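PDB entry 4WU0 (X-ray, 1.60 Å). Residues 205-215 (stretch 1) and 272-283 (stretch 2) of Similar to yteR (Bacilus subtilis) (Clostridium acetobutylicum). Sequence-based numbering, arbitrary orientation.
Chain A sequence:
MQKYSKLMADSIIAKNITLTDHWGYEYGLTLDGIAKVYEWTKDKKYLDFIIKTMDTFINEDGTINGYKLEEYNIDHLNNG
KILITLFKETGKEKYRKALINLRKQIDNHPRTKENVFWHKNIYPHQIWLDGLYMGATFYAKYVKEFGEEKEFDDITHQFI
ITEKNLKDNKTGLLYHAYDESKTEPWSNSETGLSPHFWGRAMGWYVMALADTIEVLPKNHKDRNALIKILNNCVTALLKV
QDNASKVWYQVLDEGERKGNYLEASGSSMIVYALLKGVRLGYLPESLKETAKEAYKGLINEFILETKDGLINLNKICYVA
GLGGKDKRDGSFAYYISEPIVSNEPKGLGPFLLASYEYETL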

# COMPACT_ATOMS: atom_id res chain seq x y z
N TYR A 205 0.90 4.59 3.55
CA TYR A 205 0.86 6.03 3.36
C TYR A 205 2.08 6.52 2.57
O TYR A 205 1.93 7.37 1.68
CB TYR A 205 0.76 6.77 4.70
CG TYR A 205 0.44 8.24 4.57
CD1 TYR A 205 -0.79 8.67 4.11
CD2 TYR A 205 1.37 9.20 4.94
CE1 TYR A 205 -1.09 10.04 3.99
CE2 TYR A 205 1.06 10.56 4.84
CZ TYR A 205 -0.16 10.96 4.37
OH TYR A 205 -0.44 12.29 4.24
N VAL A 206 3.27 6.02 2.87
CA VAL A 206 4.43 6.45 2.08
C VAL A 206 4.42 5.93 0.64
O VAL A 206 4.80 6.65 -0.29
CB VAL A 206 5.80 6.21 2.77
CG1 VAL A 206 5.88 7.04 4.04
CG2 VAL A 206 6.06 4.76 3.08
N MET A 207 3.93 4.71 0.41
CA MET A 207 3.74 4.26 -0.96
C MET A 207 2.73 5.14 -1.68
O MET A 207 2.92 5.50 -2.84
CB MET A 207 3.26 2.84 -1.04
CG MET A 207 3.24 2.35 -2.43
SD MET A 207 2.83 0.62 -2.44
CE MET A 207 4.14 0.10 -1.45
N ALA A 208 1.63 5.43 -0.99
CA ALA A 208 0.57 6.25 -1.55
C ALA A 208 1.10 7.61 -1.97
O ALA A 208 0.77 8.11 -3.05
CB ALA A 208 -0.56 6.42 -0.57
N LEU A 209 1.93 8.22 -1.13
CA LEU A 209 2.53 9.50 -1.46
C LEU A 209 3.42 9.40 -2.70
O LEU A 209 3.27 10.18 -3.66
CB LEU A 209 3.32 10.07 -0.28
CG LEU A 209 2.49 10.61 0.90
CD1 LEU A 209 3.33 10.70 2.16
CD2 LEU A 209 1.96 11.99 0.56
N ALA A 210 4.35 8.46 -2.69
CA ALA A 210 5.27 8.32 -3.81
C ALA A 210 4.52 8.07 -5.12
O ALA A 210 4.84 8.66 -6.15
CB ALA A 210 6.28 7.20 -3.55
N ASP A 211 3.52 7.19 -5.09
CA ASP A 211 2.81 6.82 -6.29
C ASP A 211 1.86 7.93 -6.77
O ASP A 211 1.59 8.05 -7.98
CB ASP A 211 2.02 5.54 -6.06
CG ASP A 211 2.89 4.32 -5.82
OD1 ASP A 211 4.13 4.37 -6.04
OD2 ASP A 211 2.31 3.26 -5.45
N THR A 212 1.33 8.72 -5.84
CA THR A 212 0.44 9.81 -6.21
C THR A 212 1.22 11.01 -6.76
O THR A 212 0.87 11.58 -7.80
CB THR A 212 -0.43 10.24 -5.02
OG1 THR A 212 -1.34 9.19 -4.72
CG2 THR A 212 -1.23 11.50 -5.33
N ILE A 213 2.32 11.36 -6.10
CA ILE A 213 3.10 12.50 -6.54
C ILE A 213 3.56 12.24 -7.97
O ILE A 213 3.60 13.15 -8.79
CB ILE A 213 4.32 12.75 -5.62
CG1 ILE A 213 3.87 13.12 -4.21
CG2 ILE A 213 5.19 13.88 -6.18
CD1 ILE A 213 4.96 12.95 -3.15
N GLU A 214 3.92 10.98 -8.25
CA GLU A 214 4.44 10.60 -9.56
C GLU A 214 3.49 10.97 -10.71
O GLU A 214 3.95 11.34 -11.79
CB GLU A 214 4.78 9.09 -9.58
CG GLU A 214 5.41 8.62 -10.88
CD GLU A 214 5.70 7.12 -10.90
OE1 GLU A 214 4.93 6.34 -10.29
OE2 GLU A 214 6.70 6.73 -11.54
N VAL A 215 2.18 10.86 -10.48
CA VAL A 215 1.21 11.15 -11.53
C VAL A 215 0.63 12.56 -11.50
O VAL A 215 -0.13 12.94 -12.39
CB VAL A 215 0.06 10.10 -11.59
CG1 VAL A 215 0.62 8.72 -11.92
CG2 VAL A 215 -0.74 10.09 -10.30
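Stretch 2, residues 272-283: YALLKGVRLGYL

Stretch 2 enters as a helix already under way, runs helical from Tyr-272 to Arg-279, and then turns out of the helix through Gly-281. It lies alongside the helix of stretch 1 in nearly the same direction: the N-to-C axes make an angle of 24° and approach to 9.1 Å. The backbones come nearest at Met-207 CA to Ala-273 CA, 5.4 Å, and they are wider apart further along, with Glu-214 CA to Leu-280 CA at 7.8 Å. The contact buries 527 Å², and Tyr-282, Glu-214 and Tyr-272 have the largest covered areas.

At the tight end, Ala-273 points toward stretch 1, and its CB meets Val-206 CG2 at 3.6 Å. One residue earlier, Tyr-272, chi1 t, also points toward stretch 1. Its CE2 packs on Met-207 CG at 3.5 Å, while its hydroxyl reaches Asp-211, Tyr-272 OH donating to Asp-211 OD1 at 2.7 Å.

Lys-276, one helical turn on, carries an extended side chain, all four chi angles t, past Ala-210, with CD 4.2 Å from Ala-210 CB. Its ammonium forms salt bridges with two carboxylates, Lys-276 NZ to Asp-211 OD1 at 2.9 Å and to Glu-214 OE1 at 2.6 Å. The rule here is that a buried lysine is paired with two acids from the facing helix, one of which also accepts from the tyrosine.

Glu-214 works at the more open end. Its other carboxylate oxygen, OE2, lies 4.1 Å from Arg-279 NH1, too far for a salt bridge, and two waters fill in: each donates to Glu-214 OE2 and accepts from Arg-279, one from NH1 and the other from NH2. Glu-214 CG also rests 4.0 Å from Leu-280 CD1.

The helix ends in a Schellman motif. Gly-281 has phi/psi of 87/7, where a CB would be jammed against the preceding carbonyl oxygen, so glycine suits the turn itself. Tyr-282 N bonds weakly to Gly-277 O at 2.8 Å, and Leu-283 N bonds to the same Gly-277 O at 3.0 Å. After this turn Tyr-282, the largest contributor at 80 Å², points toward stretch 1. Ile-213 CG2 sits over one face of its ring, 3.7 Å from the centroid in a CH-pi contact, and Ala-210 O lies at the ring edge, 3.9 Å from Tyr-282 CE2. Tyr-282 OH lies 3.2 Å from Glu-214 CA, so the two residues with the largest covered areas touch each other. An aromatic residue just after the helix thereby packs onto the same helix of stretch 1.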

# COMPACT_ATOMS: atom_id res chain seq x y z
N TYR A 272 10.63 0.50 -0.57
CA TYR A 272 10.14 0.90 -1.88
C TYR A 272 9.99 2.41 -1.97
O TYR A 272 10.43 3.02 -2.93
CB TYR A 272 8.79 0.24 -2.13
CG TYR A 272 8.01 0.81 -3.30
CD1 TYR A 272 8.34 0.48 -4.61
CD2 TYR A 272 6.97 1.69 -3.09
CE1 TYR A 272 7.61 0.99 -5.68
CE2 TYR A 272 6.24 2.20 -4.15
CZ TYR A 272 6.55 1.84 -5.43
OH TYR A 272 5.80 2.34 -6.46
N ALA A 273 9.33 3.00 -0.98
CA ALA A 273 9.13 4.45 -0.98
C ALA A 273 10.45 5.23 -0.90
O ALA A 273 10.59 6.28 -1.54
CB ALA A 273 8.19 4.85 0.14
N LEU A 274 11.40 4.73 -0.12
CA LEU A 274 12.72 5.37 -0.05
C LEU A 274 13.38 5.35 -1.41
O LEU A 274 13.90 6.37 -1.89
CB LEU A 274 13.65 4.67 0.95
CG LEU A 274 13.33 4.72 2.44
CD1 LEU A 274 14.29 3.82 3.22
CD2 LEU A 274 13.42 6.15 2.95
N LEU A 275 13.39 4.18 -2.03
CA LEU A 275 14.07 4.00 -3.31
C LEU A 275 13.40 4.81 -4.41
O LEU A 275 14.06 5.52 -5.17
CB LEU A 275 14.12 2.53 -3.70
CG LEU A 275 15.14 1.69 -2.90
CD1 LEU A 275 14.82 0.21 -3.07
CD2 LEU A 275 16.58 1.99 -3.29
N LYS A 276 12.08 4.71 -4.50
CA LYS A 276 11.35 5.45 -5.53
C LYS A 276 11.43 6.96 -5.30
O LYS A 276 11.57 7.74 -6.24
CB LYS A 276 9.88 5.01 -5.55
CG LYS A 276 9.06 5.72 -6.59
CD LYS A 276 7.73 5.00 -6.86
CE LYS A 276 6.91 5.69 -7.92
NZ LYS A 276 5.79 4.84 -8.36
N GLY A 277 11.37 7.36 -4.03
CA GLY A 277 11.46 8.77 -3.68
C GLY A 277 12.80 9.36 -4.09
O GLY A 277 12.86 10.48 -4.60
N VAL A 278 13.88 8.60 -3.91
CA VAL A 278 15.18 9.06 -4.37
C VAL A 278 15.23 9.13 -5.90
O VAL A 278 15.74 10.11 -6.47
CB VAL A 278 16.33 8.15 -3.83
CG1 VAL A 278 17.65 8.49 -4.50
CG2 VAL A 278 16.44 8.26 -2.31
N ARG A 279 14.72 8.10 -6.56
CA ARG A 279 14.76 8.02 -8.01
C ARG A 279 14.07 9.20 -8.68
O ARG A 279 14.55 9.73 -9.68
CB ARG A 279 14.14 6.71 -8.52
CG ARG A 279 14.06 6.64 -10.04
CD ARG A 279 13.66 5.24 -10.56
NE ARG A 279 12.34 4.80 -10.12
CZ ARG A 279 11.19 5.18 -10.68
NH1 ARG A 279 10.04 4.71 -10.23
NH2 ARG A 279 11.18 6.05 -11.69
N LEU A 280 12.93 9.60 -8.13
CA LEU A 280 12.16 10.69 -8.70
C LEU A 280 12.58 12.08 -8.17
O LEU A 280 12.05 13.11 -8.61
CB LEU A 280 10.67 10.43 -8.48
CG LEU A 280 10.14 9.24 -9.30
CD1 LEU A 280 8.77 8.84 -8.81
CD2 LEU A 280 10.10 9.56 -10.80
N GLY A 281 13.53 12.11 -7.24
CA GLY A 281 14.02 13.37 -6.71
C GLY A 281 13.23 13.94 -5.54
O GLY A 281 13.52 15.07 -5.10
N TYR A 282 12.26 13.18 -5.02
CA TYR A 282 11.47 13.65 -3.90
C TYR A 282 12.29 13.65 -2.62
O TYR A 282 12.09 14.50 -1.75
CB TYR A 282 10.21 12.81 -3.68
CG TYR A 282 9.37 12.58 -4.90
CD1 TYR A 282 9.39 13.46 -5.96
CD2 TYR A 282 8.54 11.47 -4.99
CE1 TYR A 282 8.62 13.23 -7.08
CE2 TYR A 282 7.78 11.24 -6.09
CZ TYR A 282 7.81 12.12 -7.14
OH TYR A 282 7.05 11.91 -8.28
N LEU A 283 13.22 12.70 -2.54
CA LEU A 283 14.08 12.54 -1.38
C LEU A 283 15.52 12.77 -1.84
O LEU A 283 15.84 12.52 -3.02
CB LEU A 283 13.94 11.12 -0.82
CG LEU A 283 12.54 10.66 -0.42
CD1 LEU A 283 12.53 9.18 -0.06
CD2 LEU A 283 12.02 11.49 0.76
O HOH W 1 8.53 7.35 -13.13
O HOH W 2 7.42 4.41 -11.51